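Local coordinates for protein putative solute-binding component of ABC transporter (Clostridium phytofermentans, PDB 4YS6) that binds beta-D-glucose in the cleft between two alpha/beta lobes and probably serves an ABC transporter as its solute-binding component for carbohydrate uptake, at residues L95-S100 and K303-I308; V120-R125 and D131-Y136; E154-E159 and L239-C244; P164-I169 and S231-G236. All blocks are in the same frame, centred on the assembly; numbering follows the deposited sequence.

In the fold
Followed from the N terminus, the first segment met is strand 95-98, whose partner helix 294-309 comes some 200 residues later, so contact 1 closes a loop that encloses the other three contacts. Contact 2 is short-range and sits inside that loop, joining the neighbouring strands 119-123 and 135-139. It closes before contact 3 opens at the end of helix 141-155, and contact 4 is nested within the loop of contact 3. Contacts 1 and 2 share the larger sheet; contacts 3 and 4 share the smaller one, on the other side of the chain's centre. Contacts 1 and 3 have centres about 39 Å apart, the second lobe being inserted within the loop that contact 1 closes.

Contact 1: L95-S100 and K303-I308; sequences LLVIAS and KMVDAI. With NA (sodium ion), chain E.
Strand 95-98 and the helical segment 303-308 run nearly antiparallel, with their axes 10.5 Å apart at closest approach and 161° between their directions, and the backbones come nearest at Leu95 and Val305. At that spacing the meeting is left entirely to apolar branches. Leu95 carries most of it by dividing its two methyl groups between Val305 and Ile308, one helical turn apart. Its CG lies opposite the backbone N (chi1 -175°), which sends the fork toward the helix. From there CD2 approaches CG2 of Val305 at 3.9 Å, while CD1 lodges against Ile308, lying 3.8 Å from its CG2 and 3.9 Å from its CD1. The side chains of Leu95 and Ile308 meet at about a right angle. Further along the strand, Val97 adds a looser touch, its CG2 being 4.4 Å from Val305 CG2. On the helix, the carbonyl oxygen of Ala307 binds a sodium ion at 2.4 Å, a site shared with the carbonyl of Gly312 and a water. The contact illustrates helix-on-sheet packing in an alpha/beta lobe: Val305 also touches Ile121 of the adjacent strand 119-123 and Leu62 of helix 50-64, while helix 78-90 packs against Leu96.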
# COMPACT_ATOMS: atom_id res chain seq x y z
N LEU A 95 15.99 -17.90 6.37
CA LEU A 95 15.25 -17.26 5.29
C LEU A 95 14.69 -15.96 5.87
O LEU A 95 14.29 -15.92 7.05
CB LEU A 95 14.11 -18.16 4.77
CG LEU A 95 13.28 -17.72 3.56
CD1 LEU A 95 12.75 -18.94 2.80
CD2 LEU A 95 12.11 -16.80 3.95
N LEU A 96 14.68 -14.91 5.05
CA LEU A 96 14.15 -13.61 5.47
C LEU A 96 12.96 -13.21 4.63
O LEU A 96 13.02 -13.22 3.40
CB LEU A 96 15.23 -12.54 5.36
CG LEU A 96 16.48 -12.79 6.20
CD1 LEU A 96 17.62 -11.88 5.73
CD2 LEU A 96 16.17 -12.56 7.66
N VAL A 97 11.88 -12.85 5.32
CA VAL A 97 10.72 -12.25 4.70
C VAL A 97 10.71 -10.79 5.11
O VAL A 97 10.57 -10.49 6.30
CB VAL A 97 9.43 -12.93 5.15
CG1 VAL A 97 8.23 -12.23 4.54
CG2 VAL A 97 9.46 -14.41 4.76
N ILE A 98 10.87 -9.88 4.14
CA ILE A 98 11.10 -8.47 4.47
C ILE A 98 10.15 -7.54 3.79
O ILE A 98 10.08 -7.51 2.57
CB ILE A 98 12.55 -8.02 4.11
CG1 ILE A 98 13.56 -8.86 4.89
CG2 ILE A 98 12.75 -6.54 4.39
CD1 ILE A 98 14.93 -8.68 4.42
N ALA A 99 9.42 -6.78 4.60
CA ALA A 99 8.59 -5.68 4.12
C ALA A 99 9.35 -4.38 4.42
O ALA A 99 9.34 -3.88 5.54
CB ALA A 99 7.24 -5.69 4.79
N SER A 100 10.07 -3.89 3.42
CA SER A 100 11.03 -2.81 3.61
C SER A 100 10.37 -1.45 3.78
O SER A 100 9.32 -1.18 3.20
CB SER A 100 12.00 -2.78 2.43
OG SER A 100 11.33 -2.50 1.24
N LYS A 303 3.79 -20.59 1.26
CA LYS A 303 4.01 -21.56 0.17
C LYS A 303 5.41 -21.40 -0.45
O LYS A 303 6.07 -22.40 -0.81
CB LYS A 303 2.96 -21.42 -0.93
CG LYS A 303 1.58 -21.86 -0.49
CD LYS A 303 0.60 -21.64 -1.61
CE LYS A 303 -0.82 -21.82 -1.14
NZ LYS A 303 -1.75 -21.49 -2.26
N MSE A 304 5.86 -20.15 -0.60
CA MSE A 304 7.21 -19.88 -1.11
C MSE A 304 8.27 -20.36 -0.12
O MSE A 304 9.26 -20.96 -0.51
CB MSE A 304 7.41 -18.38 -1.40
CG MSE A 304 6.50 -17.87 -2.45
SE MSE A 304 6.89 -15.94 -2.56
CE MSE A 304 6.13 -15.59 -4.29
N VAL A 305 8.06 -20.11 1.17
CA VAL A 305 9.00 -20.55 2.20
C VAL A 305 9.12 -22.07 2.19
O VAL A 305 10.23 -22.64 2.22
CB VAL A 305 8.54 -20.05 3.56
CG1 VAL A 305 9.41 -20.63 4.66
CG2 VAL A 305 8.60 -18.53 3.58
N ASP A 306 7.97 -22.74 2.12
CA ASP A 306 7.97 -24.20 2.04
C ASP A 306 8.72 -24.70 0.80
O ASP A 306 9.47 -25.69 0.86
CB ASP A 306 6.54 -24.74 1.98
CG ASP A 306 5.89 -24.85 3.35
OD1 ASP A 306 6.58 -24.81 4.39
OD2 ASP A 306 4.65 -25.03 3.37
N ALA A 307 8.50 -24.05 -0.33
CA ALA A 307 9.13 -24.47 -1.57
C ALA A 307 10.64 -24.37 -1.43
O ALA A 307 11.38 -25.28 -1.83
CB ALA A 307 8.64 -23.63 -2.73
N ILE A 308 11.08 -23.28 -0.82
CA ILE A 308 12.51 -23.02 -0.66
C ILE A 308 13.15 -23.93 0.39
O ILE A 308 14.23 -24.49 0.19
CB ILE A 308 12.74 -21.54 -0.27
CG1 ILE A 308 12.36 -20.62 -1.43
CG2 ILE A 308 14.17 -21.31 0.15
CD1 ILE A 308 12.14 -19.19 -1.03
NA NA E . 12.31 -25.19 -4.01
O HOH W 1 12.20 -22.96 -4.64

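Contact 2: V120-R125 and D131-Y136; sequences VIAYDR and DAVSYY. With BGC (beta-D-glucopyranose), chain D.
Ile121 and Tyr135 form one parallel bridge and Ala122 and Tyr136 the next, joining strands 119-123 and 135-139. Of the backbone bonds, Ala122 N donates to Tyr135 O (2.9 Å), whereas Val120 O takes a firm bond from Ser134 N (2.8 Å) in its carbonyl plane and a weak one from Tyr135 N. Ser134 also offers its side chain: OG accepts from Val120 N at 3.2 Å, so both polar backbone atoms of Val120 are engaged by this turn. Apolar packing is lighter. The Ala122 methyl lies near Val133 CG1 and Tyr136 CD1, at 4.1 and 3.7 Å respectively. The remaining polar contact is made by Tyr136, whose CG stands anti to N (chi1 179°), carrying the ring alongside the strand end until OH donates to Asp124 O at 2.8 Å, from above the carbonyl plane. Sugar bonds form the last group. Asp124 OD2 accepts from glucose O2, while the extended Arg125 gives NE to O1 (2.9 Å) and NH2 to the ring oxygen O5, the latter at a nearly straight 173°. These two guanidinium donors help to set the ring's orientation, together with the other pocket residues, and Arg50, paired with Asp124 OD1, probably helps hold the carboxylate for sugar recognition.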
# COMPACT_ATOMS: atom_id res chain seq x y z
N VAL A 120 15.80 -14.46 0.31
CA VAL A 120 15.07 -13.26 0.67
C VAL A 120 13.79 -13.14 -0.13
O VAL A 120 13.81 -13.12 -1.36
CB VAL A 120 15.93 -11.99 0.44
CG1 VAL A 120 15.12 -10.73 0.64
CG2 VAL A 120 17.14 -12.02 1.36
N ILE A 121 12.68 -13.04 0.59
CA ILE A 121 11.39 -12.79 -0.05
C ILE A 121 11.02 -11.35 0.27
O ILE A 121 10.95 -10.96 1.43
CB ILE A 121 10.30 -13.78 0.45
CG1 ILE A 121 10.67 -15.22 0.11
CG2 ILE A 121 8.97 -13.44 -0.16
CD1 ILE A 121 9.77 -16.25 0.72
N ALA A 122 10.82 -10.56 -0.77
CA ALA A 122 10.29 -9.20 -0.62
C ALA A 122 8.80 -9.32 -0.40
O ALA A 122 8.09 -9.89 -1.23
CB ALA A 122 10.56 -8.38 -1.83
N TYR A 123 8.34 -8.79 0.73
CA TYR A 123 6.96 -8.88 1.15
C TYR A 123 6.26 -7.56 0.87
O TYR A 123 6.60 -6.54 1.47
CB TYR A 123 6.86 -9.19 2.66
CG TYR A 123 5.46 -9.44 3.14
CD1 TYR A 123 4.60 -8.40 3.44
CD2 TYR A 123 5.00 -10.74 3.29
CE1 TYR A 123 3.30 -8.64 3.86
CE2 TYR A 123 3.71 -11.00 3.70
CZ TYR A 123 2.87 -9.96 3.99
OH TYR A 123 1.59 -10.25 4.41
N ASP A 124 5.29 -7.61 -0.05
CA ASP A 124 4.40 -6.52 -0.46
C ASP A 124 5.08 -5.40 -1.22
O ASP A 124 4.57 -4.99 -2.28
CB ASP A 124 3.64 -5.93 0.71
CG ASP A 124 2.50 -5.07 0.24
OD1 ASP A 124 1.39 -5.61 -0.03
OD2 ASP A 124 2.73 -3.86 0.03
N ARG A 125 6.19 -4.90 -0.69
CA ARG A 125 7.01 -3.87 -1.32
C ARG A 125 8.25 -4.47 -1.94
O ARG A 125 8.89 -5.32 -1.34
CB ARG A 125 7.44 -2.83 -0.29
CG ARG A 125 6.24 -2.15 0.38
CD ARG A 125 6.70 -1.39 1.61
NE ARG A 125 5.61 -0.57 2.17
CZ ARG A 125 5.74 0.22 3.23
NH1 ARG A 125 6.88 0.28 3.89
NH2 ARG A 125 4.72 0.96 3.65
N ASP A 131 20.85 -7.75 -5.87
CA ASP A 131 20.78 -9.06 -6.51
C ASP A 131 20.50 -10.19 -5.51
O ASP A 131 20.61 -11.37 -5.85
CB ASP A 131 22.09 -9.35 -7.26
CG ASP A 131 23.32 -9.33 -6.37
OD1 ASP A 131 23.18 -9.40 -5.13
OD2 ASP A 131 24.45 -9.25 -6.92
N ALA A 132 20.10 -9.83 -4.30
CA ALA A 132 19.87 -10.80 -3.24
C ALA A 132 18.40 -11.19 -3.08
O ALA A 132 18.08 -12.01 -2.21
CB ALA A 132 20.38 -10.25 -1.90
N VAL A 133 17.52 -10.62 -3.90
CA VAL A 133 16.08 -10.83 -3.75
C VAL A 133 15.66 -12.04 -4.58
O VAL A 133 15.88 -12.07 -5.80
CB VAL A 133 15.27 -9.59 -4.19
CG1 VAL A 133 13.77 -9.82 -3.96
CG2 VAL A 133 15.75 -8.33 -3.43
N SER A 134 15.08 -13.05 -3.91
CA SER A 134 14.74 -14.31 -4.54
C SER A 134 13.37 -14.24 -5.22
O SER A 134 13.19 -14.64 -6.38
CB SER A 134 14.73 -15.45 -3.50
OG SER A 134 15.96 -15.49 -2.76
N TYR A 135 12.40 -13.77 -4.44
CA TYR A 135 10.99 -13.72 -4.81
C TYR A 135 10.32 -12.49 -4.25
O TYR A 135 10.82 -11.86 -3.32
CB TYR A 135 10.22 -14.97 -4.32
CG TYR A 135 10.74 -16.25 -4.93
CD1 TYR A 135 10.35 -16.66 -6.20
CD2 TYR A 135 11.63 -17.04 -4.23
CE1 TYR A 135 10.88 -17.81 -6.76
CE2 TYR A 135 12.14 -18.19 -4.78
CZ TYR A 135 11.77 -18.57 -6.03
OH TYR A 135 12.29 -19.72 -6.55
N TYR A 136 9.17 -12.17 -4.84
CA TYR A 136 8.36 -11.01 -4.47
C TYR A 136 6.91 -11.49 -4.38
O TYR A 136 6.40 -12.11 -5.32
CB TYR A 136 8.52 -9.91 -5.50
CG TYR A 136 7.72 -8.64 -5.29
CD1 TYR A 136 7.55 -8.09 -4.04
CD2 TYR A 136 7.17 -7.97 -6.39
CE1 TYR A 136 6.85 -6.89 -3.87
CE2 TYR A 136 6.48 -6.80 -6.24
CZ TYR A 136 6.31 -6.26 -5.01
OH TYR A 136 5.61 -5.07 -4.91
C2 BGC D . 1.11 -1.01 0.80
C3 BGC D . -0.20 -0.39 1.14
C4 BGC D . -0.15 0.41 2.37
C5 BGC D . 0.97 1.40 2.37
C6 BGC D . 1.19 2.09 3.70
C1 BGC D . 2.18 0.09 0.65
O1 BGC D . 3.35 -0.38 0.38
O2 BGC D . 1.01 -1.73 -0.43
O3 BGC D . -1.17 -1.49 1.25
O4 BGC D . -1.36 1.19 2.55
O5 BGC D . 2.20 0.69 2.03
O6 BGC D . 1.19 1.17 4.78

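Contact 3: E154-E159 and L239-C244; sequences EKLNLE and LDAVLC. With NA (sodium ion), chain F.
Leu156 gives up the most surface here, and it reaches Asp240 and Ala241 with one methyl each. Its fork stands beside the start of strand 241-244: CD2 lies 4.2 Å from Asp240 CB, and CD1 lies the same distance from Ala241 CB. With CG anti to the carbonyl carbon (chi1 -67°) and the outer torsion extended, the leucine reaches away from its own turn and spans two consecutive residues. Asp240 therefore takes part through its methylene, leaving its carboxylate for other work. OD2 accepts a hydrogen bond from the backbone N of Asn166, on the neighbouring strand 165-170, so the residue offers an apolar flank to Leu156 and a polar end to the sheet. Ala241 contributes a single methyl, and both contacts are light van der Waals touches.

The backbone around Leu156 is shaped by the end of helix 141-155. Asn157 has positive phi, and two bonds back into the last turn make this a Schellman motif; one of them runs from Asn157 N to Glu154 O at 3.2 Å. The same carbonyl oxygen binds a sodium ion at 2.4 Å, and the side chain of Asn157 bends back to give the ion OD1 at 2.4 Å as well, with a water as a further ligand. Glu154 O thus accepts the capping N-H and also coordinates the ion.

Within the lobe, Phe165 of strand 165-170 touches both Leu156 and Asp240, so the leucine joins the end of helix 141-155 to two adjacent strands of the parallel sheet. Leu243, further along strand 241-244, packs on helix 177-195.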
# COMPACT_ATOMS: atom_id res chain seq x y z
N GLU A 154 -15.39 7.18 -13.62
CA GLU A 154 -16.80 6.81 -13.68
C GLU A 154 -17.66 7.80 -12.93
O GLU A 154 -18.67 8.23 -13.44
CB GLU A 154 -17.03 5.41 -13.11
CG GLU A 154 -16.84 4.29 -14.11
CD GLU A 154 -17.99 4.20 -15.10
OE1 GLU A 154 -19.02 4.87 -14.88
OE2 GLU A 154 -17.86 3.47 -16.10
N LYS A 155 -17.28 8.18 -11.72
CA LYS A 155 -18.17 9.00 -10.90
C LYS A 155 -18.21 10.45 -11.37
O LYS A 155 -19.20 11.17 -11.14
CB LYS A 155 -17.77 8.92 -9.42
CG LYS A 155 -18.11 7.60 -8.73
CD LYS A 155 -19.59 7.30 -8.78
CE LYS A 155 -19.95 6.06 -7.98
NZ LYS A 155 -21.36 5.69 -8.25
N LEU A 156 -17.15 10.89 -12.04
CA LEU A 156 -17.13 12.25 -12.62
C LEU A 156 -17.61 12.27 -14.07
O LEU A 156 -17.65 13.33 -14.69
CB LEU A 156 -15.72 12.85 -12.56
CG LEU A 156 -15.17 13.16 -11.17
CD1 LEU A 156 -13.77 13.75 -11.28
CD2 LEU A 156 -16.07 14.09 -10.38
N ASN A 157 -18.02 11.11 -14.60
CA ASN A 157 -18.55 11.00 -15.95
C ASN A 157 -17.55 11.58 -16.95
O ASN A 157 -17.94 12.31 -17.85
CB ASN A 157 -19.88 11.74 -16.13
CG ASN A 157 -21.00 11.16 -15.29
OD1 ASN A 157 -20.93 10.04 -14.83
ND2 ASN A 157 -22.07 11.93 -15.14
N LEU A 158 -16.27 11.29 -16.78
CA LEU A 158 -15.27 11.94 -17.63
C LEU A 158 -15.40 11.58 -19.09
O LEU A 158 -14.99 12.37 -19.93
CB LEU A 158 -13.88 11.61 -17.14
CG LEU A 158 -13.54 12.10 -15.73
CD1 LEU A 158 -12.09 11.84 -15.42
CD2 LEU A 158 -13.84 13.57 -15.51
N GLU A 159 -15.97 10.43 -19.42
CA GLU A 159 -16.09 10.07 -20.84
C GLU A 159 -17.04 10.98 -21.58
O GLU A 159 -17.00 11.06 -22.82
CB GLU A 159 -16.58 8.62 -21.00
CG GLU A 159 -15.49 7.60 -20.69
CD GLU A 159 -15.78 6.23 -21.30
OE1 GLU A 159 -16.92 5.99 -21.75
OE2 GLU A 159 -14.85 5.39 -21.33
N LEU A 239 -14.32 21.11 -4.36
CA LEU A 239 -13.33 20.09 -4.59
C LEU A 239 -14.10 18.86 -5.00
O LEU A 239 -14.92 18.36 -4.23
CB LEU A 239 -12.52 19.85 -3.31
CG LEU A 239 -11.51 18.74 -3.34
CD1 LEU A 239 -10.55 18.92 -4.47
CD2 LEU A 239 -10.75 18.73 -2.02
N ASP A 240 -13.90 18.40 -6.23
CA ASP A 240 -14.74 17.33 -6.78
C ASP A 240 -14.21 15.93 -6.45
O ASP A 240 -15.00 15.00 -6.26
CB ASP A 240 -14.89 17.49 -8.29
CG ASP A 240 -15.62 18.78 -8.67
OD1 ASP A 240 -16.86 18.83 -8.46
OD2 ASP A 240 -14.99 19.75 -9.14
N ALA A 241 -12.89 15.78 -6.39
CA ALA A 241 -12.29 14.48 -6.09
C ALA A 241 -10.92 14.61 -5.48
O ALA A 241 -10.16 15.52 -5.84
CB ALA A 241 -12.19 13.62 -7.36
N VAL A 242 -10.62 13.70 -4.56
CA VAL A 242 -9.24 13.54 -4.07
C VAL A 242 -8.80 12.10 -4.30
O VAL A 242 -9.33 11.16 -3.71
CB VAL A 242 -9.10 13.89 -2.58
CG1 VAL A 242 -7.62 14.01 -2.19
CG2 VAL A 242 -9.79 15.21 -2.27
N LEU A 243 -7.84 11.94 -5.20
CA LEU A 243 -7.22 10.66 -5.44
C LEU A 243 -6.22 10.41 -4.33
O LEU A 243 -5.19 11.08 -4.27
CB LEU A 243 -6.54 10.65 -6.81
CG LEU A 243 -5.63 9.47 -7.10
CD1 LEU A 243 -6.48 8.19 -7.08
CD2 LEU A 243 -4.95 9.69 -8.45
N CYS A 244 -6.56 9.49 -3.44
CA CYS A 244 -5.65 9.06 -2.39
C CYS A 244 -5.25 7.63 -2.68
O CYS A 244 -6.12 6.78 -2.85
CB CYS A 244 -6.28 9.11 -1.01
SG CYS A 244 -6.78 10.79 -0.56
NA NA F . -20.51 7.68 -14.80
O HOH W 2 -22.47 7.42 -16.13

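Contact 4: P164-I169 and S231-G236; sequences PFNLEI and SYYADG
Glu168 OE2 receives the hydroxyl of Tyr233 in a hydrogen bond of 2.7 Å, the shortest polar link between strand 165-170 and the segment after helix 218-232. The phenol arrives on the anti lone pair, the side of OE2 turned from the other carboxylate oxygen. That other oxygen, OE1, accepts from Ser203 OG, so a different hydroxyl reaches each oxygen. These donors would be expected to help stabilise the charged form of this buried carboxylate.

The flat groups are steeply turned, with the carboxylate and ring planes 80° apart, yet OE2 lies in the plane of the tyrosine ring at its edge. The first torsion of Glu168 (chi1 -61°) places its CG near the phenol, 3.5 Å from Tyr233 OH, and a bend at chi2 (-70°) then turns the carboxylate to the hydroxyl. On the other flank of the hydroxyl, Asn166 sets its CB 3.9 Å from CE1 of Tyr233, again near the ring plane. Asn166 and Glu168, two positions apart on the strand, therefore receive the rim of one ring between their side chains, and Leu167 points the other way.

Tyr233 is the first residue beyond the helix, and its ring also packs on Ile228 of that helix, a residue that Glu168 touches too. The arrangement joins a sheet strand to the C-terminal end of a covering helix, as expected of the layered alpha/beta lobes of the periplasmic-binding-protein fold.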
# COMPACT_ATOMS: atom_id res chain seq x y z
N PRO A 164 -14.99 21.83 -16.15
CA PRO A 164 -13.92 21.18 -15.40
C PRO A 164 -14.37 20.67 -14.05
O PRO A 164 -15.36 21.13 -13.47
CB PRO A 164 -12.89 22.30 -15.24
CG PRO A 164 -13.70 23.53 -15.20
CD PRO A 164 -14.83 23.30 -16.17
N PHE A 165 -13.61 19.70 -13.56
CA PHE A 165 -13.72 19.18 -12.21
C PHE A 165 -12.40 19.40 -11.49
O PHE A 165 -11.34 19.23 -12.08
CB PHE A 165 -14.04 17.70 -12.18
CG PHE A 165 -15.30 17.33 -12.88
CD1 PHE A 165 -16.51 17.38 -12.21
CD2 PHE A 165 -15.28 16.89 -14.19
CE1 PHE A 165 -17.67 17.03 -12.83
CE2 PHE A 165 -16.46 16.52 -14.82
CZ PHE A 165 -17.65 16.60 -14.13
N ASN A 166 -12.47 19.71 -10.20
CA ASN A 166 -11.27 19.98 -9.41
C ASN A 166 -10.81 18.72 -8.71
O ASN A 166 -11.57 18.07 -8.01
CB ASN A 166 -11.54 21.09 -8.41
CG ASN A 166 -11.76 22.43 -9.07
OD1 ASN A 166 -12.81 23.05 -8.91
ND2 ASN A 166 -10.78 22.85 -9.85
N LEU A 167 -9.53 18.41 -8.89
CA LEU A 167 -8.90 17.20 -8.37
C LEU A 167 -7.70 17.56 -7.51
O LEU A 167 -6.97 18.48 -7.86
CB LEU A 167 -8.43 16.33 -9.54
CG LEU A 167 -7.60 15.08 -9.21
CD1 LEU A 167 -8.48 14.03 -8.62
CD2 LEU A 167 -6.91 14.54 -10.45
N GLU A 168 -7.49 16.85 -6.41
CA GLU A 168 -6.17 16.86 -5.75
C GLU A 168 -5.70 15.42 -5.57
O GLU A 168 -6.50 14.50 -5.60
CB GLU A 168 -6.20 17.61 -4.42
CG GLU A 168 -6.60 19.12 -4.56
CD GLU A 168 -5.53 19.98 -5.23
OE1 GLU A 168 -4.35 19.59 -5.24
OE2 GLU A 168 -5.88 21.07 -5.73
N ILE A 169 -4.40 15.24 -5.37
CA ILE A 169 -3.78 13.93 -5.43
C ILE A 169 -2.83 13.73 -4.26
O ILE A 169 -2.03 14.62 -3.98
CB ILE A 169 -2.98 13.76 -6.73
CG1 ILE A 169 -3.85 13.95 -7.97
CG2 ILE A 169 -2.32 12.39 -6.78
CD1 ILE A 169 -3.03 14.29 -9.21
N SER A 231 -5.77 27.57 0.87
CA SER A 231 -5.21 28.33 -0.25
C SER A 231 -6.11 28.35 -1.47
O SER A 231 -6.15 29.34 -2.18
CB SER A 231 -3.85 27.76 -0.63
OG SER A 231 -2.95 27.77 0.47
N TYR A 232 -6.84 27.26 -1.73
CA TYR A 232 -7.51 27.09 -3.01
C TYR A 232 -9.00 26.75 -2.95
O TYR A 232 -9.68 26.87 -3.96
CB TYR A 232 -6.80 26.01 -3.81
CG TYR A 232 -5.32 26.26 -4.01
CD1 TYR A 232 -4.87 27.32 -4.77
CD2 TYR A 232 -4.39 25.44 -3.41
CE1 TYR A 232 -3.51 27.55 -4.94
CE2 TYR A 232 -3.03 25.66 -3.56
CZ TYR A 232 -2.60 26.71 -4.33
OH TYR A 232 -1.25 26.91 -4.47
N TYR A 233 -9.51 26.31 -1.80
CA TYR A 233 -10.90 25.86 -1.71
C TYR A 233 -11.60 26.49 -0.50
O TYR A 233 -12.45 25.87 0.15
CB TYR A 233 -10.96 24.32 -1.63
CG TYR A 233 -10.30 23.62 -2.81
CD1 TYR A 233 -10.99 23.41 -4.00
CD2 TYR A 233 -8.98 23.16 -2.73
CE1 TYR A 233 -10.37 22.78 -5.09
CE2 TYR A 233 -8.36 22.53 -3.80
CZ TYR A 233 -9.07 22.34 -4.99
OH TYR A 233 -8.46 21.70 -6.06
N ALA A 234 -11.22 27.71 -0.18
CA ALA A 234 -11.78 28.43 0.97
C ALA A 234 -12.86 29.36 0.49
O ALA A 234 -13.70 29.81 1.26
CB ALA A 234 -10.69 29.20 1.70
N ASP A 235 -12.80 29.67 -0.80
CA ASP A 235 -13.86 30.39 -1.47
C ASP A 235 -14.92 29.37 -1.86
O ASP A 235 -14.99 28.28 -1.28
CB ASP A 235 -13.31 31.14 -2.70
CG ASP A 235 -12.57 30.23 -3.69
OD1 ASP A 235 -12.73 29.00 -3.63
OD2 ASP A 235 -11.83 30.77 -4.53
N GLY A 236 -15.74 29.71 -2.84
CA GLY A 236 -16.84 28.84 -3.22
C GLY A 236 -16.42 27.58 -3.95
O GLY A 236 -17.28 26.75 -4.28